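Local coordinates for protein BAG family molecular chaperone regulator 4 (Arabidopsis thaliana, PDB 4HWH) that probably acts as a co-chaperone in programmed cell death and stress responses, binding the ATPase domain of HSP70/HSC70 chaperones through its BAG domain, the part described here, at residues Glu13-Leu17 with Leu45-Gln49; Phe39-Ala43 with Val80-Lys84. One frame throughout, in Å; residues are numbered along the deposited sequence.

Overall arrangement
The fragment is the BAG domain, an antiparallel three-helix bundle of helices 3-29, 36-54 and 63-86. Contact 1 joins the first helix to the second near the centre of the chain; contact 2 joins the second to the third, its centre about 9 Å from that of the chain. Helix 36-54 is common to both, and the contact centres lie about 12 Å apart. The two contacts touch where Leu46 CD1 of contact 1 packs 4.3 Å from Val80 CG2 of contact 2. Glu13 and Leu17 of contact 1, with Arg20, form the pocket that holds a malonic acid, probably from the crystallisation liquor.

Contact 1: residues Glu13-Leu17 with Leu45-Gln49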
loop_
_atom_site.group_PDB
_atom_site.type_symbol
_atom_site.label_atom_id
_atom_site.label_comp_id
_atom_site.label_asym_id
_atom_site.label_seq_id
_atom_site.Cartn_x
_atom_site.Cartn_y
_atom_site.Cartn_z
ATOM N N GLU A 13 -7.642 -4.322 2.774
ATOM C CA GLU A 13 -7.160 -2.982 3.062
ATOM C C GLU A 13 -6.123 -2.558 2.027
ATOM O O GLU A 13 -6.105 -1.412 1.579
ATOM C CB GLU A 13 -6.571 -2.912 4.469
ATOM C CG GLU A 13 -6.467 -1.501 4.992
ATOM C CD GLU A 13 -7.796 -0.775 4.927
ATOM O OE1 GLU A 13 -8.840 -1.421 5.168
ATOM O OE2 GLU A 13 -7.795 0.437 4.633
ATOM N N VAL A 14 -5.266 -3.495 1.639
ATOM C CA VAL A 14 -4.268 -3.217 0.619
ATOM C C VAL A 14 -4.934 -2.924 -0.728
ATOM O O VAL A 14 -4.452 -2.091 -1.497
ATOM C CB VAL A 14 -3.249 -4.367 0.501
ATOM C CG1 VAL A 14 -2.255 -4.087 -0.611
ATOM C CG2 VAL A 14 -2.520 -4.551 1.830
ATOM N N ASP A 15 -6.050 -3.596 -1.007
ATOM C CA ASP A 15 -6.828 -3.302 -2.207
ATOM C C ASP A 15 -7.248 -1.836 -2.223
ATOM O O ASP A 15 -7.099 -1.147 -3.231
ATOM C CB ASP A 15 -8.075 -4.190 -2.295
ATOM C CG ASP A 15 -7.757 -5.605 -2.736
ATOM O OD1 ASP A 15 -6.630 -5.848 -3.214
ATOM O OD2 ASP A 15 -8.642 -6.478 -2.611
ATOM N N LYS A 16 -7.778 -1.362 -1.102
ATOM C CA LYS A 16 -8.184 0.032 -0.996
ATOM C C LYS A 16 -6.995 0.956 -1.229
ATOM O O LYS A 16 -7.103 1.965 -1.927
ATOM C CB LYS A 16 -8.810 0.308 0.372
ATOM C CG LYS A 16 -10.224 -0.243 0.526
ATOM C CD LYS A 16 -10.749 -0.026 1.944
ATOM C CE LYS A 16 -12.100 -0.693 2.143
ATOM N NZ LYS A 16 -12.609 -0.500 3.528
ATOM N N LEU A 17 -5.858 0.611 -0.637
ATOM C CA LEU A 17 -4.658 1.419 -0.800
ATOM C C LEU A 17 -4.153 1.371 -2.239
ATOM O O LEU A 17 -3.680 2.371 -2.774
ATOM C CB LEU A 17 -3.576 0.976 0.188
ATOM C CG LEU A 17 -3.928 1.316 1.644
ATOM C CD1 LEU A 17 -3.019 0.583 2.635
ATOM C CD2 LEU A 17 -3.870 2.823 1.862
ATOM N N LEU A 45 0.195 3.976 5.730
ATOM C CA LEU A 45 -0.865 2.990 5.868
ATOM C C LEU A 45 -0.424 1.639 5.319
ATOM O O LEU A 45 -0.817 0.595 5.831
ATOM C CB LEU A 45 -2.153 3.470 5.201
ATOM C CG LEU A 45 -2.815 4.658 5.909
ATOM C CD1 LEU A 45 -4.010 5.157 5.111
ATOM C CD2 LEU A 45 -3.231 4.276 7.328
ATOM N N LEU A 46 0.403 1.665 4.279
ATOM C CA LEU A 46 0.989 0.439 3.755
ATOM C C LEU A 46 1.898 -0.211 4.796
ATOM O O LEU A 46 1.893 -1.427 4.961
ATOM C CB LEU A 46 1.758 0.722 2.467
ATOM C CG LEU A 46 0.880 1.016 1.249
ATOM C CD1 LEU A 46 1.707 1.611 0.118
ATOM C CD2 LEU A 46 0.162 -0.248 0.787
ATOM N N MET A 47 2.674 0.607 5.503
ATOM C CA MET A 47 3.554 0.099 6.555
ATOM C C MET A 47 2.762 -0.540 7.697
ATOM O O MET A 47 3.178 -1.547 8.268
ATOM C CB MET A 47 4.461 1.215 7.081
ATOM C CG MET A 47 5.500 1.676 6.064
ATOM S SD MET A 47 6.664 2.889 6.717
ATOM C CE MET A 47 7.565 3.337 5.234
ATOM N N ARG A 48 1.613 0.042 8.019
ATOM C CA ARG A 48 0.758 -0.507 9.063
ATOM C C ARG A 48 0.236 -1.883 8.661
ATOM O O ARG A 48 0.120 -2.783 9.494
ATOM C CB ARG A 48 -0.406 0.444 9.351
ATOM C CG ARG A 48 0.010 1.734 10.043
ATOM C CD ARG A 48 0.157 1.523 11.542
ATOM N NE ARG A 48 -1.102 1.104 12.146
ATOM C CZ ARG A 48 -1.214 0.579 13.362
ATOM N NH1 ARG A 48 -2.406 0.225 13.824
ATOM N NH2 ARG A 48 -0.136 0.402 14.113
ATOM N N GLN A 49 -0.082 -2.046 7.378
ATOM C CA GLN A 49 -0.547 -3.337 6.891
ATOM C C GLN A 49 0.579 -4.363 6.949
ATOM O O GLN A 49 0.342 -5.537 7.226
ATOM C CB GLN A 49 -1.142 -3.224 5.483
ATOM C CG GLN A 49 -2.469 -2.472 5.455
ATOM C CD GLN A 49 -3.488 -3.042 6.432
ATOM O OE1 GLN A 49 -3.743 -4.247 6.454
ATOM N NE2 GLN A 49 -4.080 -2.173 7.240
#
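Leu17 packs its two methyl groups on Leu45 and Leu46, with CD2 of Leu17 3.8 Å from CB of Leu45 and CD1 of Leu17 3.8 Å from CD2 of Leu46. Its CA-to-CB bond points toward the other helix, whereas Leu46 leaves its backbone sideways and swings its end back into the interface. One turn along the second helix, Gln49 extends the apolar strip with its methylene groups: CG of Gln49 is 4.2 Å from CD1 of Leu17, and CB of Gln49 is 4.1 Å from CG2 of Val14. The Gln49 amide then lies along the stem of Glu13, NE2 of Gln49 being 3.3 Å from CG of Glu13. This is packing against a methylene, because the Glu13 carboxylate leads away to the malonic acid site, with Glu13 OE2 close to the ligand.

Both segments are regular helix, as the bonds from Leu17 N to Glu13 O (3.0 Å) and from Gln49 N to Leu45 O (3.1 Å) attest. Their local axes run antiparallel at 161° and approach to 10.4 Å. The nearest CA atoms, those of Val14 and Leu46, are 7.1 Å apart, and the gap is filled chiefly by Leu17, Gln49 and Leu46; together the segments bury 282 Å². In the three-helix bundle of the BAG domain, this is the seam between helices 3-29 and 36-54. Helix 63-86 closes it on one side, touching Val14 with Glu69, Arg72 and Leu76, while Arg72 also forms a salt bridge with Asp15.

Contact 2: residues Phe39-Ala43 with Val80-Lys84; sequences FDMAA and VDKLK
In this antiparallel three-helix bundle, the BAG domain fold, Phe39-Ala43 and Val80-Lys84 are alpha-helical turns with local axes 9.8 Å apart at 169°. The register sets Phe39 opposite Lys84, CA to CA 6.1 Å. Within each segment one i to i+4 backbone bond is closed: Ala43 N to Phe39 O at 3.0 Å and Lys84 N to Val80 O at 2.9 Å. Phe39 (chi1 m, chi2 -58°) turns a ring face to the third helix, its centroid 4.2 Å from Lys84 CA in a CH-pi contact 19° off the normal, and its CE1 lies 3.7 Å from Leu83 CB. One turn before Lys84, Val80 (chi1 t) sets CG1 3.4 Å from Phe39 O, 4.1 Å from Phe39 CB and 4.3 Å from Ala43 CB, and CG2 4.3 Å from Ala42 CB. Val21, Leu24 and Val28 of helix 3-29 also line this core, on Val80, Leu83 and Phe39 respectively. Beside this packing, the fully extended Lys84 (chi1 to chi4 all t) meets Asp40 (chi1 m), whose two carboxylate oxygens are both engaged. Lys84 NZ donates to Asp40 OD1 at 2.7 Å in a salt bridge; one water accepts from Lys84 NZ at 2.7 Å and donates to Asp40 OD2 at 2.8 Å.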
loop_
_atom_site.group_PDB
_atom_site.type_symbol
_atom_site.label_atom_id
_atom_site.label_comp_id
_atom_site.label_asym_id
_atom_site.label_seq_id
_atom_site.Cartn_x
_atom_site.Cartn_y
_atom_site.Cartn_z
ATOM N N PHE A 39 1.060 11.243 -0.249
ATOM C CA PHE A 39 2.042 10.194 -0.492
ATOM C C PHE A 39 2.514 9.584 0.823
ATOM O O PHE A 39 2.668 8.369 0.937
ATOM C CB PHE A 39 3.236 10.744 -1.272
ATOM C CG PHE A 39 2.857 11.435 -2.546
ATOM C CD1 PHE A 39 2.146 10.764 -3.528
ATOM C CD2 PHE A 39 3.212 12.755 -2.765
ATOM C CE1 PHE A 39 1.792 11.396 -4.705
ATOM C CE2 PHE A 39 2.860 13.395 -3.940
ATOM C CZ PHE A 39 2.148 12.712 -4.912
ATOM N N ASP A 40 2.735 10.433 1.820
ATOM C CA ASP A 40 3.233 9.960 3.102
ATOM C C ASP A 40 2.188 9.152 3.864
ATOM O O ASP A 40 2.513 8.140 4.480
ATOM C CB ASP A 40 3.762 11.126 3.940
ATOM C CG ASP A 40 5.090 11.646 3.424
ATOM O OD1 ASP A 40 5.740 10.925 2.641
ATOM O OD2 ASP A 40 5.486 12.765 3.798
ATOM N N MET A 41 0.932 9.584 3.818
ATOM C CA MET A 41 -0.132 8.808 4.446
ATOM C C MET A 41 -0.295 7.449 3.770
ATOM O O MET A 41 -0.487 6.436 4.444
ATOM C CB MET A 41 -1.460 9.565 4.422
ATOM C CG MET A 41 -1.566 10.687 5.436
ATOM S SD MET A 41 -3.260 11.313 5.533
ATOM C CE MET A 41 -3.416 12.119 3.944
ATOM N N ALA A 42 -0.229 7.422 2.441
ATOM C CA ALA A 42 -0.336 6.150 1.727
ATOM C C ALA A 42 0.809 5.223 2.137
ATOM O O ALA A 42 0.606 4.029 2.369
ATOM C CB ALA A 42 -0.338 6.368 0.212
ATOM N N ALA A 43 2.012 5.779 2.222
ATOM C CA ALA A 43 3.173 4.989 2.615
ATOM C C ALA A 43 2.999 4.486 4.047
ATOM O O ALA A 43 3.267 3.321 4.345
ATOM C CB ALA A 43 4.456 5.812 2.479
ATOM N N VAL A 80 4.666 4.447 -4.707
ATOM C CA VAL A 80 4.440 5.685 -3.962
ATOM C C VAL A 80 5.709 6.532 -3.903
ATOM O O VAL A 80 5.663 7.745 -4.115
ATOM C CB VAL A 80 3.911 5.413 -2.540
ATOM C CG1 VAL A 80 3.912 6.695 -1.710
ATOM C CG2 VAL A 80 2.501 4.818 -2.609
ATOM N N ASP A 81 6.840 5.891 -3.619
ATOM C CA ASP A 81 8.127 6.584 -3.613
ATOM C C ASP A 81 8.344 7.310 -4.934
ATOM O O ASP A 81 8.760 8.470 -4.961
ATOM C CB ASP A 81 9.276 5.597 -3.390
ATOM C CG ASP A 81 9.295 5.032 -1.990
ATOM O OD1 ASP A 81 8.793 5.709 -1.071
ATOM O OD2 ASP A 81 9.819 3.912 -1.810
ATOM N N LYS A 82 8.061 6.613 -6.029
ATOM C CA LYS A 82 8.264 7.162 -7.364
ATOM C C LYS A 82 7.393 8.392 -7.586
ATOM O O LYS A 82 7.864 9.405 -8.093
ATOM C CB LYS A 82 7.976 6.105 -8.435
ATOM C CG LYS A 82 9.114 5.117 -8.668
ATOM C CD LYS A 82 9.826 4.775 -7.369
ATOM C CE LYS A 82 10.609 3.478 -7.469
ATOM N NZ LYS A 82 11.146 3.081 -6.135
ATOM N N LEU A 83 6.124 8.298 -7.208
ATOM C CA LEU A 83 5.219 9.437 -7.295
ATOM C C LEU A 83 5.725 10.618 -6.481
ATOM O O LEU A 83 5.752 11.749 -6.962
ATOM C CB LEU A 83 3.826 9.056 -6.801
ATOM C CG LEU A 83 2.921 8.316 -7.777
ATOM C CD1 LEU A 83 1.526 8.202 -7.188
ATOM C CD2 LEU A 83 2.890 9.050 -9.104
ATOM N N LYS A 84 6.101 10.355 -5.235
ATOM C CA LYS A 84 6.585 11.411 -4.361
ATOM C C LYS A 84 7.809 12.075 -4.979
ATOM O O LYS A 84 7.906 13.300 -5.031
ATOM C CB LYS A 84 6.918 10.862 -2.972
ATOM C CG LYS A 84 7.267 11.947 -1.963
ATOM C CD LYS A 84 7.502 11.376 -0.577
ATOM C CE LYS A 84 7.824 12.482 0.409
ATOM N NZ LYS A 84 8.029 11.952 1.784
HETATM O O HOH W 1 7.872 14.229 3.315
#